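Lipid binding protein (Grifola frondosa, PDB 5H0Q) probably binds membrane domains rich in sphingomyelin and cholesterol, and serves as a probe for following them. Local coordinates at residues Gln48-Gly56 against Asn190-Tyr198; Ala110-Ile118 against Phe129-Asn137. All coordinates share one frame; numbering follows the deposited sequence.

Contact 1: Gln48-Gly56 against Asn190-Tyr198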
ATOM      1  N   GLN A  48      -3.207  -7.410 -10.557  1.00 29.90           N
ATOM      2  CA  GLN A  48      -2.282  -8.301  -9.853  1.00 25.90           C
ATOM      3  C   GLN A  48      -2.099  -9.604 -10.624  1.00 28.58           C
ATOM      4  O   GLN A  48      -0.972 -10.104 -10.755  1.00 28.66           O
ATOM      5  CB  GLN A  48      -2.785  -8.598  -8.445  1.00 25.43           C
ATOM      6  CG  GLN A  48      -2.649  -7.429  -7.455  1.00 23.50           C
ATOM      7  CD  GLN A  48      -3.314  -7.728  -6.142  1.00 27.55           C
ATOM      8  OE1 GLN A  48      -4.519  -7.949  -6.094  1.00 27.36           O
ATOM      9  NE2 GLN A  48      -2.550  -7.714  -5.067  1.00 27.59           N
ATOM     10  N   ALA A  49      -3.194 -10.175 -11.141  1.00 31.22           N
ATOM     11  CA  ALA A  49      -3.091 -11.434 -11.868  1.00 31.93           C
ATOM     12  C   ALA A  49      -2.280 -11.264 -13.142  1.00 35.15           C
ATOM     13  O   ALA A  49      -1.469 -12.136 -13.478  1.00 37.68           O
ATOM     14  CB  ALA A  49      -4.492 -11.965 -12.179  1.00 35.64           C
ATOM     15  N   GLU A  50      -2.523 -10.176 -13.894  1.00 33.72           N
ATOM     16  CA  GLU A  50      -1.743  -9.895 -15.102  1.00 40.94           C
ATOM     17  C   GLU A  50      -0.256  -9.884 -14.794  1.00 34.17           C
ATOM     18  O   GLU A  50       0.546 -10.507 -15.499  1.00 33.25           O
ATOM     19  CB  GLU A  50      -2.101  -8.535 -15.701  1.00 42.08           C
ATOM     20  CG  GLU A  50      -3.475  -8.335 -16.280  1.00 67.09           C
ATOM     21  CD  GLU A  50      -3.699  -6.866 -16.630  1.00 85.01           C
ATOM     22  OE1 GLU A  50      -4.833  -6.372 -16.456  1.00107.75           O
ATOM     23  OE2 GLU A  50      -2.733  -6.197 -17.054  1.00 73.41           O
ATOM     24  N   LEU A  51       0.127  -9.082 -13.793  1.00 32.24           N
ATOM     25  CA  LEU A  51       1.533  -8.946 -13.425  1.00 28.12           C
ATOM     26  C   LEU A  51       2.133 -10.284 -13.013  1.00 32.49           C
ATOM     27  O   LEU A  51       3.278 -10.589 -13.358  1.00 30.56           O
ATOM     28  CB  LEU A  51       1.696  -7.917 -12.291  1.00 27.25           C
ATOM     29  CG  LEU A  51       1.392  -6.476 -12.692  1.00 32.91           C
ATOM     30  CD1 LEU A  51       1.377  -5.583 -11.448  1.00 31.90           C
ATOM     31  CD2 LEU A  51       2.415  -5.979 -13.696  1.00 38.87           C
ATOM     32  N   LYS A  52       1.391 -11.083 -12.246  1.00 31.64           N
ATOM     33  CA  LYS A  52       1.899 -12.388 -11.834  1.00 33.40           C
ATOM     34  C   LYS A  52       2.075 -13.306 -13.031  1.00 38.02           C
ATOM     35  O   LYS A  52       3.093 -13.997 -13.150  1.00 32.17           O
ATOM     36  CB  LYS A  52       0.961 -13.016 -10.802  1.00 37.45           C
ATOM     37  CG  LYS A  52       1.318 -14.465 -10.458  1.00 57.59           C
ATOM     38  CD  LYS A  52       0.524 -14.981  -9.264  1.00 83.13           C
ATOM     39  CE  LYS A  52       0.896 -16.417  -8.917  1.00 95.39           C
ATOM     40  NZ  LYS A  52       0.299 -16.850  -7.624  1.00 96.61           N
ATOM     41  N   ALA A  53       1.095 -13.326 -13.938  1.00 37.72           N
ATOM     42  CA  ALA A  53       1.231 -14.139 -15.135  1.00 45.69           C
ATOM     43  C   ALA A  53       2.423 -13.687 -15.967  1.00 42.79           C
ATOM     44  O   ALA A  53       3.159 -14.518 -16.512  1.00 39.55           O
ATOM     45  CB  ALA A  53      -0.058 -14.079 -15.958  1.00 41.38           C
ATOM     46  N   GLU A  54       2.630 -12.376 -16.074  1.00 40.83           N
ATOM     47  CA  GLU A  54       3.750 -11.857 -16.858  1.00 36.67           C
ATOM     48  C   GLU A  54       5.091 -12.169 -16.195  1.00 37.11           C
ATOM     49  O   GLU A  54       6.076 -12.464 -16.883  1.00 37.36           O
ATOM     50  CB  GLU A  54       3.576 -10.349 -17.049  1.00 34.33           C
ATOM     51  CG  GLU A  54       4.704  -9.653 -17.787  1.00 66.70           C
ATOM     52  CD  GLU A  54       4.546  -8.143 -17.786  1.00 87.73           C
ATOM     53  OE1 GLU A  54       3.995  -7.600 -16.803  1.00 73.01           O
ATOM     54  OE2 GLU A  54       4.971  -7.500 -18.767  1.00112.66           O
ATOM     55  N   TYR A  55       5.153 -12.126 -14.863  1.00 32.69           N
ATOM     56  CA  TYR A  55       6.409 -12.415 -14.185  1.00 31.65           C
ATOM     57  C   TYR A  55       6.717 -13.910 -14.198  1.00 36.39           C
ATOM     58  O   TYR A  55       7.846 -14.308 -14.487  1.00 35.25           O
ATOM     59  CB  TYR A  55       6.376 -11.898 -12.749  1.00 28.23           C
ATOM     60  CG  TYR A  55       7.605 -12.311 -11.958  1.00 27.72           C
ATOM     61  CD1 TYR A  55       8.840 -11.728 -12.218  1.00 33.69           C
ATOM     62  CD2 TYR A  55       7.537 -13.282 -10.970  1.00 33.70           C
ATOM     63  CE1 TYR A  55       9.971 -12.100 -11.525  1.00 38.88           C
ATOM     64  CE2 TYR A  55       8.674 -13.665 -10.266  1.00 38.88           C
ATOM     65  CZ  TYR A  55       9.881 -13.059 -10.551  1.00 38.97           C
ATOM     66  OH  TYR A  55      11.017 -13.439  -9.883  1.00 28.92           O
ATOM     67  N   GLY A  56       5.732 -14.748 -13.877  1.00 40.53           N
ATOM     68  CA  GLY A  56       5.939 -16.183 -13.839  1.00 42.38           C
ATOM     69  C   GLY A  56       6.455 -16.700 -12.511  1.00 35.04           C
ATOM     70  O   GLY A  56       6.029 -16.255 -11.435  1.00 38.20           O
ATOM     71  N   ASN A 190       1.378 -16.083   1.954  1.00 32.33           N
ATOM     72  CA  ASN A 190       2.639 -16.722   2.308  1.00 31.07           C
ATOM     73  C   ASN A 190       3.016 -17.650   1.156  1.00 36.84           C
ATOM     74  O   ASN A 190       2.773 -18.851   1.204  1.00 37.80           O
ATOM     75  CB  ASN A 190       2.520 -17.471   3.597  1.00 35.11           C
ATOM     76  CG  ASN A 190       3.864 -17.923   4.120  1.00 36.18           C
ATOM     77  OD1 ASN A 190       4.903 -17.455   3.655  1.00 39.47           O
ATOM     78  ND2 ASN A 190       3.857 -18.806   5.098  1.00 46.40           N
ATOM     79  N   GLU A 191       3.626 -17.080   0.122  1.00 31.31           N
ATOM     80  CA  GLU A 191       4.067 -17.855  -1.032  1.00 33.55           C
ATOM     81  C   GLU A 191       5.105 -17.044  -1.796  1.00 36.40           C
ATOM     82  O   GLU A 191       5.270 -15.834  -1.581  1.00 30.08           O
ATOM     83  CB  GLU A 191       2.886 -18.235  -1.928  1.00 50.42           C
ATOM     84  CG  GLU A 191       2.073 -17.068  -2.449  1.00 56.91           C
ATOM     85  CD  GLU A 191       0.966 -17.500  -3.398  1.00 80.08           C
ATOM     86  OE1 GLU A 191       1.197 -18.425  -4.207  1.00 84.01           O
ATOM     87  OE2 GLU A 191      -0.138 -16.919  -3.337  1.00 79.58           O
ATOM     88  N   THR A 192       5.807 -17.734  -2.705  1.00 30.62           N
ATOM     89  CA  THR A 192       6.906 -17.100  -3.424  1.00 29.14           C
ATOM     90  C   THR A 192       6.426 -15.951  -4.298  1.00 28.06           C
ATOM     91  O   THR A 192       7.136 -14.947  -4.444  1.00 27.29           O
ATOM     92  CB  THR A 192       7.675 -18.119  -4.276  1.00 30.32           C
ATOM     93  OG1 THR A 192       6.802 -18.781  -5.204  1.00 30.81           O
ATOM     94  CG2 THR A 192       8.341 -19.152  -3.388  1.00 31.59           C
ATOM     95  N   THR A 193       5.253 -16.085  -4.922  1.00 26.17           N
ATOM     96  CA  THR A 193       4.679 -14.994  -5.710  1.00 26.51           C
ATOM     97  C   THR A 193       3.390 -14.580  -5.002  1.00 35.04           C
ATOM     98  O   THR A 193       2.315 -15.122  -5.261  1.00 34.90           O
ATOM     99  CB  THR A 193       4.459 -15.401  -7.182  1.00 37.20           C
ATOM    100  OG1 THR A 193       3.824 -16.675  -7.257  1.00 36.49           O
ATOM    101  CG2 THR A 193       5.768 -15.525  -7.868  1.00 29.29           C
ATOM    102  N   ALA A 194       3.507 -13.614  -4.090  1.00 26.75           N
ATOM    103  CA  ALA A 194       2.473 -13.347  -3.095  1.00 30.39           C
ATOM    104  C   ALA A 194       1.671 -12.099  -3.432  1.00 28.13           C
ATOM    105  O   ALA A 194       2.234 -11.072  -3.822  1.00 24.03           O
ATOM    106  CB  ALA A 194       3.090 -13.182  -1.707  1.00 31.66           C
ATOM    107  N   TYR A 195       0.354 -12.192  -3.264  1.00 28.37           N
ATOM    108  CA  TYR A 195      -0.488 -11.005  -3.308  1.00 27.57           C
ATOM    109  C   TYR A 195      -0.306 -10.249  -2.010  1.00 23.97           C
ATOM    110  O   TYR A 195      -0.335 -10.835  -0.917  1.00 25.24           O
ATOM    111  CB  TYR A 195      -1.959 -11.369  -3.482  1.00 25.28           C
ATOM    112  CG  TYR A 195      -2.388 -11.712  -4.896  1.00 30.25           C
ATOM    113  CD1 TYR A 195      -3.649 -11.353  -5.354  1.00 52.73           C
ATOM    114  CD2 TYR A 195      -1.547 -12.373  -5.750  1.00 38.08           C
ATOM    115  CE1 TYR A 195      -4.062 -11.667  -6.632  1.00 68.33           C
ATOM    116  CE2 TYR A 195      -1.958 -12.709  -7.036  1.00 36.32           C
ATOM    117  CZ  TYR A 195      -3.207 -12.340  -7.471  1.00 54.47           C
ATOM    118  OH  TYR A 195      -3.618 -12.660  -8.749  1.00 54.41           O
ATOM    119  N   VAL A 196      -0.158  -8.933  -2.126  1.00 21.10           N
ATOM    120  CA  VAL A 196      -0.044  -8.053  -0.967  1.00 21.36           C
ATOM    121  C   VAL A 196      -1.115  -6.990  -1.114  1.00 22.93           C
ATOM    122  O   VAL A 196      -1.339  -6.492  -2.222  1.00 22.10           O
ATOM    123  CB  VAL A 196       1.357  -7.423  -0.892  1.00 21.91           C
ATOM    124  CG1 VAL A 196       1.427  -6.378   0.224  1.00 21.32           C
ATOM    125  CG2 VAL A 196       2.376  -8.484  -0.677  1.00 25.65           C
ATOM    126  N   GLU A 197      -1.766  -6.633   0.003  1.00 24.94           N
ATOM    127  CA  GLU A 197      -2.743  -5.547   0.030  1.00 22.33           C
ATOM    128  C   GLU A 197      -2.423  -4.597   1.175  1.00 22.16           C
ATOM    129  O   GLU A 197      -2.225  -5.031   2.311  1.00 22.28           O
ATOM    130  CB  GLU A 197      -4.170  -6.047   0.205  1.00 24.48           C
ATOM    131  CG  GLU A 197      -5.244  -4.919   0.235  1.00 27.15           C
ATOM    132  CD  GLU A 197      -6.653  -5.443   0.464  1.00 24.06           C
ATOM    133  OE1 GLU A 197      -6.918  -5.920   1.578  1.00 30.92           O
ATOM    134  OE2 GLU A 197      -7.475  -5.381  -0.473  1.00 32.97           O
ATOM    135  N   TYR A 198      -2.367  -3.304   0.868  1.00 20.16           N
ATOM    136  CA  TYR A 198      -2.296  -2.247   1.873  1.00 19.48           C
ATOM    137  C   TYR A 198      -3.582  -1.440   1.816  1.00 21.62           C
ATOM    138  O   TYR A 198      -3.986  -1.011   0.731  1.00 20.44           O
ATOM    139  CB  TYR A 198      -1.103  -1.336   1.595  1.00 21.49           C
ATOM    140  CG  TYR A 198       0.218  -2.027   1.682  1.00 21.30           C
ATOM    141  CD1 TYR A 198       0.740  -2.431   2.905  1.00 24.22           C
ATOM    142  CD2 TYR A 198       0.932  -2.340   0.530  1.00 21.09           C
ATOM    143  CE1 TYR A 198       1.956  -3.110   2.980  1.00 27.39           C
ATOM    144  CE2 TYR A 198       2.148  -2.997   0.595  1.00 22.10           C
ATOM    145  CZ  TYR A 198       2.652  -3.391   1.813  1.00 22.55           C
ATOM    146  OH  TYR A 198       3.854  -4.047   1.904  1.00 23.74           O
TER
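Gln48 lies over one face of the Tyr195 ring, its CB 4.1 Å from the ring centroid in a CH-pi contact displaced toward the rim. From there the amide runs along the CD1 and CE1 side of the ring, its plane turned 42° to the aromatic one. With CG anti to its carbonyl carbon (chi1 -73°) and the next bond extended, the side chain reaches past the ring to the strand, where NE2 comes within 3.3 Å of Val196 O. The amide is held from beyond this pair: NE2 donates to Leu62 O, and OE1 accepts from Arg64 NH1. The far end of the tyrosine rests on the helix backbone, OH being 3.4 Å from Ala49 CA, while Lys52 CD meets the ring edge, 4.0 Å from CE2 of Tyr195.

These contacts lay helix 41-55 along strand 193-201, the local segments running nearly antiparallel at 163°, on the outer side of a mixed sheet in which strand 60-68 is the strand's parallel neighbour.

Lys52, extended throughout, also packs across Thr193 at about a right angle, with CE 3.4 Å from OG1 of Thr193. The charged contact lies beyond, a salt bridge from its NZ to Glu191 OE1 that is weak because long, at 3.9 Å.

At the helix end the contact is of van der Waals kind. Thr193 CG2 sits near the plane of the Tyr55 ring, at its edge, 4.2 Å from CE2 of Tyr55. The same methyl touches the carbonyl oxygen of Gly56, whose positive phi takes the chain out of the helix. Tyr55 OH is hydrogen-bonded to Val59 N.

Contact 2: Ala110-Ile118 against Phe129-Asn137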
ATOM      1  N   ALA A 110      18.765 -14.318  -9.339  1.00 25.28           N
ATOM      2  CA  ALA A 110      19.377 -14.383  -8.033  1.00 29.05           C
ATOM      3  C   ALA A 110      18.596 -15.288  -7.099  1.00 26.45           C
ATOM      4  O   ALA A 110      17.364 -15.277  -7.077  1.00 27.98           O
ATOM      5  CB  ALA A 110      19.471 -12.978  -7.420  1.00 38.13           C
ATOM      6  N   ALA A 111      19.336 -16.001  -6.267  1.00 28.22           N
ATOM      7  CA  ALA A 111      18.782 -16.775  -5.158  1.00 29.47           C
ATOM      8  C   ALA A 111      18.575 -15.874  -3.934  1.00 30.07           C
ATOM      9  O   ALA A 111      19.086 -16.112  -2.841  1.00 35.47           O
ATOM     10  CB  ALA A 111      19.706 -17.940  -4.848  1.00 33.76           C
ATOM     11  N   VAL A 112      17.788 -14.836  -4.156  1.00 28.97           N
ATOM     12  CA  VAL A 112      17.487 -13.809  -3.171  1.00 28.35           C
ATOM     13  C   VAL A 112      16.028 -13.448  -3.375  1.00 28.12           C
ATOM     14  O   VAL A 112      15.466 -13.658  -4.451  1.00 28.27           O
ATOM     15  CB  VAL A 112      18.405 -12.588  -3.346  1.00 32.12           C
ATOM     16  CG1 VAL A 112      18.066 -11.496  -2.347  1.00 32.63           C
ATOM     17  CG2 VAL A 112      19.865 -13.010  -3.224  1.00 31.71           C
ATOM     18  N   GLY A 113      15.397 -12.908  -2.328  1.00 29.64           N
ATOM     19  CA  GLY A 113      13.981 -12.586  -2.371  1.00 27.58           C
ATOM     20  C   GLY A 113      13.681 -11.152  -2.746  1.00 24.19           C
ATOM     21  O   GLY A 113      14.505 -10.443  -3.329  1.00 28.72           O
ATOM     22  N   SER A 114      12.456 -10.737  -2.426  1.00 23.27           N
ATOM     23  CA  SER A 114      11.944  -9.405  -2.736  1.00 25.55           C
ATOM     24  C   SER A 114      11.700  -8.687  -1.416  1.00 27.30           C
ATOM     25  O   SER A 114      10.968  -9.199  -0.559  1.00 24.88           O
ATOM     26  CB  SER A 114      10.649  -9.499  -3.536  1.00 25.99           C
ATOM     27  OG  SER A 114       9.896  -8.317  -3.435  1.00 25.45           O
ATOM     28  N   ALA A 115      12.321  -7.515  -1.243  1.00 25.23           N
ATOM     29  CA  ALA A 115      12.132  -6.729  -0.034  1.00 23.06           C
ATOM     30  C   ALA A 115      12.197  -5.251  -0.385  1.00 25.13           C
ATOM     31  O   ALA A 115      13.127  -4.820  -1.072  1.00 24.56           O
ATOM     32  CB  ALA A 115      13.190  -7.072   1.007  1.00 25.04           C
ATOM     33  N   GLY A 116      11.204  -4.481   0.046  1.00 26.71           N
ATOM     34  CA  GLY A 116      11.173  -3.082  -0.319  1.00 23.55           C
ATOM     35  C   GLY A 116      10.079  -2.358   0.423  1.00 26.04           C
ATOM     36  O   GLY A 116       9.412  -2.926   1.287  1.00 22.89           O
ATOM     37  N   CYS A 117       9.882  -1.093   0.052  1.00 23.10           N
ATOM     38  CA  CYS A 117       8.830  -0.316   0.681  1.00 22.23           C
ATOM     39  C   CYS A 117       8.458   0.872  -0.181  1.00 20.18           C
ATOM     40  O   CYS A 117       9.192   1.273  -1.093  1.00 23.45           O
ATOM     41  CB  CYS A 117       9.259   0.142   2.068  1.00 29.17           C
ATOM     42  SG  CYS A 117      10.530   1.466   2.032  1.00 28.08           S
ATOM     43  N   ILE A 118       7.271   1.383   0.082  1.00 22.92           N
ATOM     44  CA  ILE A 118       6.828   2.669  -0.425  1.00 25.57           C
ATOM     45  C   ILE A 118       6.337   3.450   0.778  1.00 20.82           C
ATOM     46  O   ILE A 118       5.737   2.875   1.690  1.00 23.77           O
ATOM     47  CB  ILE A 118       5.720   2.548  -1.498  1.00 29.55           C
ATOM     48  CG1 ILE A 118       6.263   1.791  -2.707  1.00 60.67           C
ATOM     49  CG2 ILE A 118       5.277   3.941  -1.947  1.00 28.28           C
ATOM     50  CD1 ILE A 118       5.326   1.754  -3.887  1.00 89.20           C
ATOM     51  N   PHE A 129       4.584   4.170   6.028  1.00 23.53           N
ATOM     52  CA  PHE A 129       5.539   3.186   5.521  1.00 20.96           C
ATOM     53  C   PHE A 129       4.803   1.887   5.209  1.00 20.76           C
ATOM     54  O   PHE A 129       4.104   1.348   6.066  1.00 22.21           O
ATOM     55  CB  PHE A 129       6.618   2.956   6.577  1.00 25.61           C
ATOM     56  CG  PHE A 129       7.638   1.904   6.227  1.00 24.63           C
ATOM     57  CD1 PHE A 129       7.339   0.562   6.381  1.00 29.09           C
ATOM     58  CD2 PHE A 129       8.906   2.253   5.798  1.00 31.18           C
ATOM     59  CE1 PHE A 129       8.270  -0.418   6.085  1.00 27.07           C
ATOM     60  CE2 PHE A 129       9.857   1.273   5.507  1.00 32.20           C
ATOM     61  CZ  PHE A 129       9.537  -0.066   5.664  1.00 27.03           C
ATOM     62  N   SER A 130       4.953   1.388   3.977  1.00 19.90           N
ATOM     63  CA  SER A 130       4.356   0.124   3.580  1.00 20.51           C
ATOM     64  C   SER A 130       5.459  -0.750   3.004  1.00 21.74           C
ATOM     65  O   SER A 130       5.973  -0.470   1.918  1.00 23.66           O
ATOM     66  CB  SER A 130       3.243   0.351   2.571  1.00 21.57           C
ATOM     67  OG  SER A 130       2.275   1.229   3.118  1.00 26.69           O
ATOM     68  N   GLY A 131       5.814  -1.793   3.735  1.00 21.56           N
ATOM     69  CA  GLY A 131       6.945  -2.614   3.373  1.00 22.35           C
ATOM     70  C   GLY A 131       6.592  -4.083   3.252  1.00 23.51           C
ATOM     71  O   GLY A 131       5.655  -4.582   3.871  1.00 23.24           O
ATOM     72  N   TRP A 132       7.397  -4.777   2.468  1.00 22.12           N
ATOM     73  CA  TRP A 132       7.230  -6.200   2.271  1.00 22.34           C
ATOM     74  C   TRP A 132       8.598  -6.850   2.324  1.00 23.07           C
ATOM     75  O   TRP A 132       9.626  -6.223   2.079  1.00 23.31           O
ATOM     76  CB  TRP A 132       6.527  -6.499   0.930  1.00 21.16           C
ATOM     77  CG  TRP A 132       7.296  -5.908  -0.234  1.00 23.64           C
ATOM     78  CD1 TRP A 132       8.301  -6.502  -0.950  1.00 22.66           C
ATOM     79  CD2 TRP A 132       7.176  -4.583  -0.735  1.00 23.26           C
ATOM     80  NE1 TRP A 132       8.783  -5.629  -1.898  1.00 20.61           N
ATOM     81  CE2 TRP A 132       8.124  -4.435  -1.768  1.00 21.57           C
ATOM     82  CE3 TRP A 132       6.349  -3.493  -0.413  1.00 20.14           C
ATOM     83  CZ2 TRP A 132       8.260  -3.250  -2.479  1.00 22.64           C
ATOM     84  CZ3 TRP A 132       6.462  -2.355  -1.132  1.00 21.29           C
ATOM     85  CH2 TRP A 132       7.426  -2.221  -2.138  1.00 20.79           C
ATOM     86  N   GLN A 133       8.598  -8.134   2.641  1.00 27.40           N
ATOM     87  CA  GLN A 133       9.829  -8.917   2.678  1.00 25.41           C
ATOM     88  C   GLN A 133       9.400 -10.346   2.388  1.00 28.26           C
ATOM     89  O   GLN A 133       8.740 -10.977   3.225  1.00 27.62           O
ATOM     90  CB  GLN A 133      10.531  -8.778   4.023  1.00 28.98           C
ATOM     91  CG  GLN A 133      11.913  -9.441   4.095  1.00 30.27           C
ATOM     92  CD  GLN A 133      11.853 -10.929   4.401  1.00 33.56           C
ATOM     93  OE1 GLN A 133      12.212 -11.769   3.562  1.00 35.71           O
ATOM     94  NE2 GLN A 133      11.403 -11.269   5.599  1.00 33.87           N
ATOM     95  N   ASN A 134       9.715 -10.818   1.184  1.00 25.85           N
ATOM     96  CA  ASN A 134       9.291 -12.130   0.713  1.00 30.23           C
ATOM     97  C   ASN A 134      10.548 -12.938   0.427  1.00 27.36           C
ATOM     98  O   ASN A 134      11.233 -12.673  -0.578  1.00 27.52           O
ATOM     99  CB  ASN A 134       8.412 -12.007  -0.532  1.00 24.21           C
ATOM    100  CG  ASN A 134       7.580 -13.249  -0.759  1.00 24.85           C
ATOM    101  OD1 ASN A 134       7.487 -14.092   0.138  1.00 28.70           O
ATOM    102  ND2 ASN A 134       6.930 -13.343  -1.924  1.00 25.63           N
ATOM    103  N   PRO A 135      10.907 -13.899   1.269  1.00 30.30           N
ATOM    104  CA  PRO A 135      12.246 -14.490   1.205  1.00 30.17           C
ATOM    105  C   PRO A 135      12.374 -15.595   0.169  1.00 29.90           C
ATOM    106  O   PRO A 135      11.418 -16.304  -0.145  1.00 32.42           O
ATOM    107  CB  PRO A 135      12.432 -15.069   2.609  1.00 39.02           C
ATOM    108  CG  PRO A 135      11.067 -15.450   3.015  1.00 32.07           C
ATOM    109  CD  PRO A 135      10.150 -14.394   2.429  1.00 29.86           C
ATOM    110  N   TRP A 136      13.598 -15.749  -0.332  1.00 33.48           N
ATOM    111  CA  TRP A 136      13.897 -16.852  -1.235  1.00 32.20           C
ATOM    112  C   TRP A 136      13.931 -18.170  -0.484  1.00 33.09           C
ATOM    113  O   TRP A 136      13.495 -19.202  -1.012  1.00 38.05           O
ATOM    114  CB  TRP A 136      15.222 -16.590  -1.942  1.00 31.34           C
ATOM    115  CG  TRP A 136      15.463 -17.453  -3.157  1.00 41.63           C
ATOM    116  CD1 TRP A 136      15.017 -17.228  -4.434  1.00 35.36           C
ATOM    117  CD2 TRP A 136      16.218 -18.654  -3.202  1.00 47.86           C
ATOM    118  NE1 TRP A 136      15.450 -18.224  -5.267  1.00 45.98           N
ATOM    119  CE2 TRP A 136      16.191 -19.117  -4.532  1.00 38.65           C
ATOM    120  CE3 TRP A 136      16.912 -19.391  -2.242  1.00 43.97           C
ATOM    121  CZ2 TRP A 136      16.827 -20.277  -4.926  1.00 47.63           C
ATOM    122  CZ3 TRP A 136      17.551 -20.550  -2.637  1.00 53.95           C
ATOM    123  CH2 TRP A 136      17.503 -20.983  -3.967  1.00 55.29           C
ATOM    124  N   ASN A 137      14.431 -18.163   0.757  1.00 37.66           N
ATOM    125  CA  ASN A 137      14.535 -19.381   1.553  1.00 43.01           C
ATOM    126  C   ASN A 137      13.207 -19.616   2.263  1.00 44.67           C
ATOM    127  O   ASN A 137      12.851 -18.884   3.197  1.00 37.36           O
ATOM    128  CB  ASN A 137      15.689 -19.265   2.547  1.00 45.24           C
ATOM    129  CG  ASN A 137      15.839 -20.488   3.412  1.00 51.68           C
ATOM    130  OD1 ASN A 137      14.893 -21.247   3.616  1.00 48.28           O
ATOM    131  ND2 ASN A 137      17.034 -20.678   3.948  1.00 56.14           N
TER
HETATM  132  O   HOH W   1      15.793 -13.291   0.757  1.00 18.21           O
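Ser114 pairs with Asn134, Gly116 with Trp132 and Ile118 with Ser130, each pair through two backbone hydrogen bonds, the shortest running from Asn134 N to Ser114 O at 2.7 Å, and the strands stand antiparallel at 174°. Between them lie the non-hydrogen-bonded pairs Ala115 with Gln133 and Cys117 with Gly131.

Trp132 turns its indole across to the partner strand. Its CG stands between the backbone N and the carbonyl carbon (chi1 57°), which folds the ring over Gly116; the missing side chain there leaves room for it. Gly116 O and Cys117 N both lie over one face of the indole, the latter 3.5 Å from CH2 of Trp132. At the ring edge NE1 of Trp132 is 3.3 Å from Ser114 OG, a hydroxyl hydrogen-bonded to His104 ND1. Further along, Ile118 CG1 packs on CH2 of Trp132 at 4.2 Å.

Together the strands form a beta hairpin in the middle of a five-stranded antiparallel sheet. The Trp132 side of it meets Val61 and Tyr198 of the mixed sheet, making the interior of a beta sandwich, whereas Phe129 on the other side touches Met163 of helix 160-169.

Toward that helix, Cys117 CB lies over the Phe129 ring, 4.0 Å from its centroid. The sulfur approaches obliquely, SG being 3.5 Å from CE2 of Phe129.

Beyond the strands, Trp136 lays an indole face against the turn at Ala111, an inverse gamma turn, with Ala111 CA 3.5 Å from the five-membered ring's centroid, almost on its normal. Val112 O, buried by CD1 of Trp136, has no polar partner in the model. A water accepts from Gly113 N at 3.1 Å and, weakly, from Trp136 N.

Overall arrangement
From the N terminus the chain passes a short strand and two helices before reaching helix 41-55, where 48-56 waits for its partner until 190-198 arrives near the C-terminal end; contact 1 therefore closes a long loop of 133 residues. Within that loop, contact 2 closes a short one of ten residues, the tip of the hairpin and the strand ends beside it, so the two nest without crossing. Contact 1 fastens a helix to the outside of the mixed sheet, and contact 2 builds the middle of the opposing sheet. Their centres are 13 Å apart, and strand 193-201 bridges them: Tyr198 OH probably hydrogen-bonds Gly131 O, and Asn134 ND2 probably donates to Glu191 O.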